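PDB 2GU0: Non-structural protein 2 from Human rotavirus C, which probably hydrolyses nucleoside triphosphates and RNA 5'-triphosphates, binds and unwinds RNA as a homo-octamer, and helps build the viroplasms where viral RNA is replicated. Local coordinates for residues A[80-83]-A[84-88]; A[105-108]-A[109-112]. All coordinates share one frame; numbering follows the deposited sequence.

Interaction 1 (A[80-83]-A[84-88]); sequences VNLL and ADTLN
Thr-86 grips the carbonyl oxygen of Leu-82 twice, four residues back along one helix. Its backbone N reaches Leu-82 O at 2.8 Å, and its hydroxyl OG1 gives a second hydrogen bond to the same Leu-82 O at 2.6 Å. The two donors come from opposite faces of the carbonyl plane, the hydroxyl standing 38° out of it and so not on a lone pair. The first torsion explains the return to the backbone: with OG1 beside the backbone N (chi1 -62°), the hydroxyl faces the preceding turn, and this buried polar group is satisfied within its own helix. Three further i to i+4 bonds continue the alpha-helical pattern: Ala-84 N to Val-80 O at 3.2 Å, Asp-85 N to Asn-81 O at 3.0 Å, and Leu-87 N to Leu-83 O at 2.8 Å. Outward from the backbone, the side chain of Leu-82 runs alongside that of Thr-86, pointing the same way, with CD1 of Leu-82 4.0 Å from OG1 of Thr-86. Asp-85 lies on the exposed side, whereas Leu-83 and Leu-87 are buried. The segment belongs to helix 74-90, which is packed on several sides: Leu-82 meets Leu-115 and Ile-118 of helix 108-119, Thr-86 rests on Val-133 and Val-136 of helix 129-139, and Ala-84 and Leu-87 touch Pro-21 and Trp-19 of strand 18-21.

Interaction 2 (A[105-108]-A[109-112]); sequences VVQV and RHLE
Gln-107 meets Leu-111 through its backbone and His-110 through its side chain, at the point where a loop turns into helix 108-119. Just before it, Val-106 supplies the acceptor of an inverse gamma turn centred on Gln-107; the turn's bond, from Val-108 N to Val-106 O at 3.1 Å, is weak. Gln-107 itself holds the N-cap position, and its carbonyl opens the helical bonding: Leu-111 N lies 2.9 Å from Gln-107 O, with an N-H...O angle of 165°. The Gln-107 side chain, with CG beside the backbone N (chi1 -58°) and extended beyond, carries the amide to the edge of the His-110 ring, near the ring plane. There NE2 of Gln-107 is 3.1 Å from ND1 of His-110, yet the angle is too poor for a hydrogen bond, and the amide and ring planes stand 84° apart. CB of Gln-107 also packs 3.6 Å from CB of His-110. Val-108 is the first residue of the helix, and its carbonyl O accepts from Glu-112 N at 3.0 Å. The Glu-112 carboxylate is held elsewhere, by the backbone N atoms of Lys-175 and Leu-176 and by NE2 of Gln-75. Gln-107, Val-108 and Arg-109 are predicted ATP-binding residues, and the His-110 side chain lies about 4 Å from that of Lys-185, another predicted one. In chemical terms, backbone bonds fix the start of a helix that carries residues predicted to bind ATP, while the glutamine amide meets the imidazole edge by packing, so His-110 does not fix its rotation.

In the fold
Both contacts are largely buried and lie in the N-terminal part of the protein, one within helix 74-90, the other at the loop that starts helix 108-119. Their centres are 13 Å apart, and they meet directly where CD2 of Leu-83 packs 3.9 Å from CD1 of Leu-111. Interaction 1 lies within the second half of its helix, about 18 Å from the chain centre, with one exposed residue; its chemistry is regular helical bonding reinforced by a side-chain hydroxyl. Interaction 2, about 6 Å from that centre, marks a loop-to-helix transition beside the predicted ATP site, where polar side chains gather. Helix 129-139 borders both, Val-136 touching Leu-82 in one and Leu-111 in the other.

Interaction 1 (A[80-83]-A[84-88])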
loop_
_atom_site.group_PDB
_atom_site.type_symbol
_atom_site.label_atom_id
_atom_site.label_comp_id
_atom_site.label_asym_id
_atom_site.label_seq_id
_atom_site.Cartn_x
_atom_site.Cartn_y
_atom_site.Cartn_z
ATOM N N VAL A 80 -6.696 -1.256 31.353
ATOM C CA VAL A 80 -7.605 -2.134 32.048
ATOM C C VAL A 80 -6.894 -3.418 32.494
ATOM O O VAL A 80 -7.079 -3.890 33.629
ATOM C CB VAL A 80 -8.837 -2.409 31.138
ATOM C CG1 VAL A 80 -9.311 -3.828 31.259
ATOM C CG2 VAL A 80 -9.958 -1.459 31.514
ATOM N N ASN A 81 -6.060 -3.975 31.622
ATOM C CA ASN A 81 -5.355 -5.198 31.976
ATOM C C ASN A 81 -4.184 -4.964 32.913
ATOM O O ASN A 81 -3.861 -5.805 33.738
ATOM C CB ASN A 81 -4.907 -5.923 30.721
ATOM C CG ASN A 81 -6.023 -6.726 30.106
ATOM O OD1 ASN A 81 -6.643 -6.309 29.134
ATOM N ND2 ASN A 81 -6.310 -7.879 30.691
ATOM N N LEU A 82 -3.546 -3.812 32.786
ATOM C CA LEU A 82 -2.431 -3.467 33.646
ATOM C C LEU A 82 -2.969 -3.361 35.077
ATOM O O LEU A 82 -2.387 -3.890 36.020
ATOM C CB LEU A 82 -1.840 -2.131 33.204
ATOM C CG LEU A 82 -0.714 -1.606 34.083
ATOM C CD1 LEU A 82 0.505 -2.496 33.935
ATOM C CD2 LEU A 82 -0.393 -0.181 33.684
ATOM N N LEU A 83 -4.098 -2.687 35.227
ATOM C CA LEU A 83 -4.691 -2.524 36.537
ATOM C C LEU A 83 -5.097 -3.861 37.162
ATOM O O LEU A 83 -4.800 -4.114 38.327
ATOM C CB LEU A 83 -5.880 -1.565 36.450
ATOM C CG LEU A 83 -5.481 -0.142 36.031
ATOM C CD1 LEU A 83 -6.715 0.715 35.827
ATOM C CD2 LEU A 83 -4.573 0.474 37.089
ATOM N N ALA A 84 -5.761 -4.722 36.401
ATOM C CA ALA A 84 -6.163 -6.022 36.931
ATOM C C ALA A 84 -4.912 -6.804 37.357
ATOM O O ALA A 84 -4.748 -7.157 38.519
ATOM C CB ALA A 84 -6.955 -6.803 35.881
ATOM N N ASP A 85 -4.030 -7.068 36.407
ATOM C CA ASP A 85 -2.789 -7.775 36.692
ATOM C C ASP A 85 -2.140 -7.212 37.937
ATOM O O ASP A 85 -1.814 -7.944 38.864
ATOM C CB ASP A 85 -1.809 -7.606 35.540
ATOM C CG ASP A 85 -2.209 -8.378 34.329
ATOM O OD1 ASP A 85 -3.400 -8.731 34.216
ATOM O OD2 ASP A 85 -1.329 -8.631 33.485
ATOM N N THR A 86 -1.942 -5.901 37.948
ATOM C CA THR A 86 -1.308 -5.269 39.087
ATOM C C THR A 86 -2.058 -5.604 40.361
ATOM O O THR A 86 -1.542 -6.317 41.212
ATOM C CB THR A 86 -1.237 -3.752 38.903
ATOM O OG1 THR A 86 -0.435 -3.458 37.754
ATOM C CG2 THR A 86 -0.614 -3.095 40.122
ATOM N N LEU A 87 -3.280 -5.115 40.489
ATOM C CA LEU A 87 -4.062 -5.388 41.679
ATOM C C LEU A 87 -4.006 -6.857 42.133
ATOM O O LEU A 87 -3.951 -7.145 43.336
ATOM C CB LEU A 87 -5.508 -4.965 41.444
ATOM C CG LEU A 87 -5.693 -3.452 41.351
ATOM C CD1 LEU A 87 -7.144 -3.140 41.062
ATOM C CD2 LEU A 87 -5.247 -2.794 42.652
ATOM N N ASN A 88 -4.010 -7.786 41.183
ATOM C CA ASN A 88 -3.976 -9.187 41.558
ATOM C C ASN A 88 -2.693 -9.528 42.294
ATOM O O ASN A 88 -2.701 -10.322 43.239
ATOM C CB ASN A 88 -4.148 -10.092 40.337
ATOM C CG ASN A 88 -5.565 -10.065 39.790
ATOM O OD1 ASN A 88 -6.530 -9.960 40.544
ATOM N ND2 ASN A 88 -5.695 -10.173 38.474
#

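Interaction 2 (A[105-108]-A[109-112])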
loop_
_atom_site.group_PDB
_atom_site.type_symbol
_atom_site.label_atom_id
_atom_site.label_comp_id
_atom_site.label_asym_id
_atom_site.label_seq_id
_atom_site.Cartn_x
_atom_site.Cartn_y
_atom_site.Cartn_z
ATOM N N VAL A 105 -10.135 7.727 43.033
ATOM C CA VAL A 105 -9.898 8.403 41.774
ATOM C C VAL A 105 -8.474 8.082 41.366
ATOM O O VAL A 105 -7.547 8.227 42.148
ATOM C CB VAL A 105 -10.091 9.916 41.903
ATOM C CG1 VAL A 105 -9.505 10.620 40.693
ATOM C CG2 VAL A 105 -11.583 10.221 42.003
ATOM N N VAL A 106 -8.319 7.627 40.135
ATOM C CA VAL A 106 -7.032 7.226 39.596
ATOM C C VAL A 106 -6.436 8.312 38.701
ATOM O O VAL A 106 -7.166 9.142 38.156
ATOM C CB VAL A 106 -7.225 5.895 38.816
ATOM C CG1 VAL A 106 -6.347 5.847 37.602
ATOM C CG2 VAL A 106 -6.927 4.724 39.724
ATOM N N GLN A 107 -5.110 8.318 38.571
ATOM C CA GLN A 107 -4.420 9.290 37.737
ATOM C C GLN A 107 -4.291 8.727 36.324
ATOM O O GLN A 107 -3.225 8.270 35.908
ATOM C CB GLN A 107 -3.039 9.584 38.303
ATOM C CG GLN A 107 -3.034 10.113 39.722
ATOM C CD GLN A 107 -1.715 10.801 40.101
ATOM O OE1 GLN A 107 -1.392 10.918 41.284
ATOM N NE2 GLN A 107 -0.960 11.272 39.101
ATOM N N VAL A 108 -5.391 8.778 35.587
ATOM C CA VAL A 108 -5.466 8.254 34.233
ATOM C C VAL A 108 -4.358 8.612 33.252
ATOM O O VAL A 108 -3.885 7.749 32.519
ATOM C CB VAL A 108 -6.802 8.638 33.583
ATOM C CG1 VAL A 108 -6.901 8.014 32.204
ATOM C CG2 VAL A 108 -7.960 8.188 34.469
ATOM N N ARG A 109 -3.946 9.874 33.214
ATOM C CA ARG A 109 -2.912 10.275 32.274
ATOM C C ARG A 109 -1.555 9.799 32.727
ATOM O O ARG A 109 -0.674 9.525 31.909
ATOM C CB ARG A 109 -2.911 11.786 32.096
ATOM C CG ARG A 109 -4.228 12.335 31.584
ATOM C CD ARG A 109 -4.066 13.764 31.132
ATOM N NE ARG A 109 -5.313 14.513 31.225
ATOM C CZ ARG A 109 -5.959 14.735 32.367
ATOM N NH1 ARG A 109 -5.480 14.259 33.521
ATOM N NH2 ARG A 109 -7.082 15.436 32.358
ATOM N N HIS A 110 -1.392 9.702 34.040
ATOM C CA HIS A 110 -0.151 9.221 34.631
ATOM C C HIS A 110 -0.056 7.733 34.242
ATOM O O HIS A 110 0.965 7.283 33.739
ATOM C CB HIS A 110 -0.212 9.433 36.159
ATOM C CG HIS A 110 0.998 8.965 36.915
ATOM N ND1 HIS A 110 1.465 9.619 38.033
ATOM C CD2 HIS A 110 1.767 7.857 36.786
ATOM C CE1 HIS A 110 2.462 8.935 38.565
ATOM N NE2 HIS A 110 2.666 7.859 37.828
ATOM N N LEU A 111 -1.134 6.980 34.437
ATOM C CA LEU A 111 -1.120 5.558 34.099
ATOM C C LEU A 111 -0.868 5.352 32.624
ATOM O O LEU A 111 -0.177 4.404 32.230
ATOM C CB LEU A 111 -2.442 4.891 34.473
ATOM C CG LEU A 111 -2.672 4.731 35.970
ATOM C CD1 LEU A 111 -4.078 4.256 36.223
ATOM C CD2 LEU A 111 -1.655 3.751 36.528
ATOM N N GLU A 112 -1.436 6.233 31.804
ATOM C CA GLU A 112 -1.258 6.114 30.371
ATOM C C GLU A 112 0.217 6.237 30.053
ATOM O O GLU A 112 0.707 5.602 29.129
ATOM C CB GLU A 112 -2.071 7.174 29.624
ATOM C CG GLU A 112 -1.583 7.428 28.205
ATOM C CD GLU A 112 -2.677 7.363 27.152
ATOM O OE1 GLU A 112 -3.826 7.740 27.447
ATOM O OE2 GLU A 112 -2.377 6.956 26.012
#